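Local coordinates for DNA polymerase beta (Leishmania infantum, PDB 4P4O) that catalyses template-directed, gap-filling DNA synthesis as a family X polymerase and probably serves base excision repair, at a contact of chain A with DNA. Sequence-based numbering; all coordinates share one arbitrary frame.

A contact of chain A with DNA. Residues 242, 312-313, 336-338. With nucleotides of chain B.
Tyr313 and Asn337 hold the phosphate of DA8 between them, each taking a different non-bridging oxygen. The phenol OH of Tyr313 donates to OP1 of DA8 at 2.5 Å, a short bond. On the other oxygen, Asn337 ND2 donates to OP2 of DA8 over 2.9 Å. That bond is nearly straight, 162° at the hydrogen, and the phosphate oxygen lies close to the plane of the amide. A chi1 of 65° sets CG of Asn337 between the backbone N and the carbonyl carbon, turning the carboxamide toward this phosphate. CB of Asn337 rests against O5' and C3' of DT7. The CD1 methyl of Leu242 makes a van der Waals contact with the same OP1 of DA8, 3.4 Å away.

One phosphate back along the strand, the main chain takes over: the amide N of Ala338 donates to OP2 of DT7 at 2.8 Å, so neighbouring residues serve successive phosphates. CG of Glu312 lies over the centre of one Tyr313 ring face, and a bend at chi2 (-88°) brings the carboxylate alongside C4' of the DT7 deoxyribose. OE2 of Glu312 meets a water oxygen at 2.7 Å, which also reaches O2 of DT7 in the minor groove. In the major groove a second water joins the carbonyl O of Lys336, a poorly ordered residue, to N7 of DA8, a less certain bridge.

The pattern suggests largely sequence-independent recognition: direct bonds go to phosphates, and minor-groove acceptors occur in every pair, although N7 marks a purine. Thumb loops, with Leu242 from the palm, thus form a DNA-backbone grip that probably helps the polymerase hold gapped duplex for synthesis.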
ATOM      1  N   LEU A 242       4.968  -4.176  10.596  1.00 10.56           N
ATOM      2  CA  LEU A 242       3.635  -3.692  10.239  1.00 15.47           C
ATOM      3  C   LEU A 242       3.254  -4.014   8.798  1.00 18.71           C
ATOM      4  O   LEU A 242       2.069  -4.208   8.477  1.00  9.64           O
ATOM      5  CB  LEU A 242       3.548  -2.166  10.436  1.00 10.35           C
ATOM      6  CG  LEU A 242       3.506  -1.635  11.876  1.00 14.81           C
ATOM      7  CD1 LEU A 242       3.611  -0.105  11.908  1.00 13.03           C
ATOM      8  CD2 LEU A 242       2.239  -2.111  12.601  1.00 10.51           C
ATOM      9  N   GLU A 312      -5.165   5.065   8.407  1.00 13.70           N
ATOM     10  CA  GLU A 312      -5.613   3.675   8.448  1.00 11.77           C
ATOM     11  C   GLU A 312      -5.913   3.220   9.869  1.00 13.14           C
ATOM     12  O   GLU A 312      -6.615   2.226  10.064  1.00 13.11           O
ATOM     13  CB  GLU A 312      -4.618   2.692   7.778  1.00 19.25           C
ATOM     14  CG  GLU A 312      -3.204   2.675   8.363  1.00 10.91           C
ATOM     15  CD  GLU A 312      -2.297   3.712   7.707  1.00 19.36           C
ATOM     16  OE1 GLU A 312      -2.721   4.893   7.522  1.00 12.00           O
ATOM     17  OE2 GLU A 312      -1.153   3.334   7.363  1.00 17.17           O
ATOM     18  N   TYR A 313      -5.382   3.947  10.852  1.00 11.46           N
ATOM     19  CA  TYR A 313      -5.481   3.530  12.252  1.00 17.13           C
ATOM     20  C   TYR A 313      -6.729   4.045  12.965  1.00 14.03           C
ATOM     21  O   TYR A 313      -7.108   3.531  14.011  1.00 13.04           O
ATOM     22  CB  TYR A 313      -4.221   3.942  13.031  1.00 11.51           C
ATOM     23  CG  TYR A 313      -2.959   3.327  12.455  1.00 11.22           C
ATOM     24  CD1 TYR A 313      -2.861   1.959  12.264  1.00 10.73           C
ATOM     25  CD2 TYR A 313      -1.899   4.122  12.045  1.00 11.57           C
ATOM     26  CE1 TYR A 313      -1.722   1.386  11.706  1.00 11.35           C
ATOM     27  CE2 TYR A 313      -0.754   3.566  11.504  1.00 11.99           C
ATOM     28  CZ  TYR A 313      -0.671   2.196  11.341  1.00 16.09           C
ATOM     29  OH  TYR A 313       0.466   1.650  10.805  1.00 10.75           O
ATOM     30  N   LYS A 336       7.679  11.340  10.170  1.00 53.08           N
ATOM     31  CA  LYS A 336       7.289   9.935  10.259  1.00 42.53           C
ATOM     32  C   LYS A 336       5.769   9.784  10.145  1.00 32.30           C
ATOM     33  O   LYS A 336       5.256   9.365   9.107  1.00 31.45           O
ATOM     34  CB  LYS A 336       7.795   9.359  11.583  1.00 43.51           C
ATOM     35  CG  LYS A 336       7.642   7.864  11.755  1.00 47.55           C
ATOM     36  CD  LYS A 336       8.519   7.396  12.909  1.00 57.08           C
ATOM     37  CE  LYS A 336       8.169   5.995  13.377  1.00 60.09           C
ATOM     38  NZ  LYS A 336       9.001   5.598  14.549  1.00 61.46           N
ATOM     39  N   ASN A 337       5.055  10.151  11.208  1.00 24.15           N
ATOM     40  CA  ASN A 337       3.598  10.126  11.211  1.00 19.25           C
ATOM     41  C   ASN A 337       3.063  11.036  12.308  1.00 20.79           C
ATOM     42  O   ASN A 337       3.841  11.593  13.087  1.00 18.78           O
ATOM     43  CB  ASN A 337       3.083   8.692  11.386  1.00 15.19           C
ATOM     44  CG  ASN A 337       3.448   8.100  12.733  1.00 15.06           C
ATOM     45  OD1 ASN A 337       3.272   8.739  13.771  1.00 15.73           O
ATOM     46  ND2 ASN A 337       3.962   6.871  12.725  1.00 14.42           N
ATOM     47  N   ALA A 338       1.740  11.181  12.370  1.00 19.32           N
ATOM     48  CA  ALA A 338       1.101  12.038  13.374  1.00 22.96           C
ATOM     49  C   ALA A 338       1.293  11.587  14.837  1.00 26.71           C
ATOM     50  O   ALA A 338       1.087  12.378  15.763  1.00 20.50           O
ATOM     51  CB  ALA A 338      -0.379  12.192  13.066  1.00 17.27           C
TER
ATOM     52  P    DT B   7      -0.347   9.770   9.730  1.00 15.19           P
ATOM     53  OP1  DT B   7      -1.009   9.344  10.988  1.00 19.79           O
ATOM     54  OP2  DT B   7       0.630  10.869   9.780  1.00 20.84           O
ATOM     55  O5'  DT B   7       0.353   8.509   9.061  1.00 19.07           O
ATOM     56  C5'  DT B   7      -0.405   7.316   8.885  1.00 15.08           C
ATOM     57  C4'  DT B   7       0.517   6.258   8.293  1.00 15.63           C
ATOM     58  O4'  DT B   7       0.876   6.658   6.948  1.00 15.10           O
ATOM     59  C3'  DT B   7       1.834   6.025   9.055  1.00 12.97           C
ATOM     60  O3'  DT B   7       1.906   4.622   9.246  1.00 17.63           O
ATOM     61  C2'  DT B   7       2.909   6.563   8.105  1.00 13.58           C
ATOM     62  C1'  DT B   7       2.235   6.349   6.743  1.00 17.75           C
ATOM     63  N1   DT B   7       2.809   7.149   5.595  1.00 19.34           N
ATOM     64  C2   DT B   7       3.158   6.481   4.439  1.00 20.26           C
ATOM     65  O2   DT B   7       3.019   5.282   4.307  1.00 20.51           O
ATOM     66  N3   DT B   7       3.691   7.262   3.440  1.00 14.93           N
ATOM     67  C4   DT B   7       3.902   8.635   3.502  1.00 19.39           C
ATOM     68  O4   DT B   7       4.383   9.272   2.566  1.00 20.73           O
ATOM     69  C5   DT B   7       3.498   9.276   4.733  1.00 16.19           C
ATOM     70  C7   DT B   7       3.677  10.768   4.898  1.00 17.52           C
ATOM     71  C6   DT B   7       2.988   8.510   5.709  1.00 15.26           C
ATOM     72  P    DA B   8       3.127   3.953  10.050  1.00 14.71           P
ATOM     73  OP1  DA B   8       2.556   3.071  11.092  1.00 16.92           O
ATOM     74  OP2  DA B   8       4.052   5.023  10.474  1.00 17.12           O
ATOM     75  O5'  DA B   8       3.869   3.082   8.934  1.00 17.49           O
ATOM     76  C5'  DA B   8       3.185   2.042   8.253  1.00 11.24           C
ATOM     77  C4'  DA B   8       4.200   1.161   7.538  1.00 15.86           C
ATOM     78  O4'  DA B   8       4.682   1.774   6.303  1.00 16.73           O
ATOM     79  C3'  DA B   8       5.453   0.842   8.351  1.00 14.43           C
ATOM     80  O3'  DA B   8       5.783  -0.504   8.040  1.00 15.10           O
ATOM     81  C2'  DA B   8       6.477   1.856   7.841  1.00 12.10           C
ATOM     82  C1'  DA B   8       6.065   2.055   6.388  1.00 12.03           C
ATOM     83  N9   DA B   8       6.266   3.423   5.905  1.00 24.39           N
ATOM     84  C8   DA B   8       5.862   4.594   6.491  1.00 13.27           C
ATOM     85  N7   DA B   8       6.193   5.679   5.816  1.00 17.86           N
ATOM     86  C5   DA B   8       6.859   5.182   4.703  1.00 16.31           C
ATOM     87  C6   DA B   8       7.447   5.799   3.585  1.00 14.92           C
ATOM     88  N6   DA B   8       7.484   7.124   3.392  1.00 20.11           N
ATOM     89  N1   DA B   8       8.014   4.993   2.657  1.00 14.76           N
ATOM     90  C2   DA B   8       7.993   3.670   2.834  1.00 13.89           C
ATOM     91  N3   DA B   8       7.470   2.974   3.836  1.00 15.76           N
ATOM     92  C4   DA B   8       6.909   3.794   4.740  1.00 18.12           C
TER
HETATM   93  O   HOH W   1       6.405   8.391   6.839  1.00 18.77           O
HETATM   94  O   HOH W   2       0.235   3.807   5.050  1.00 27.63           O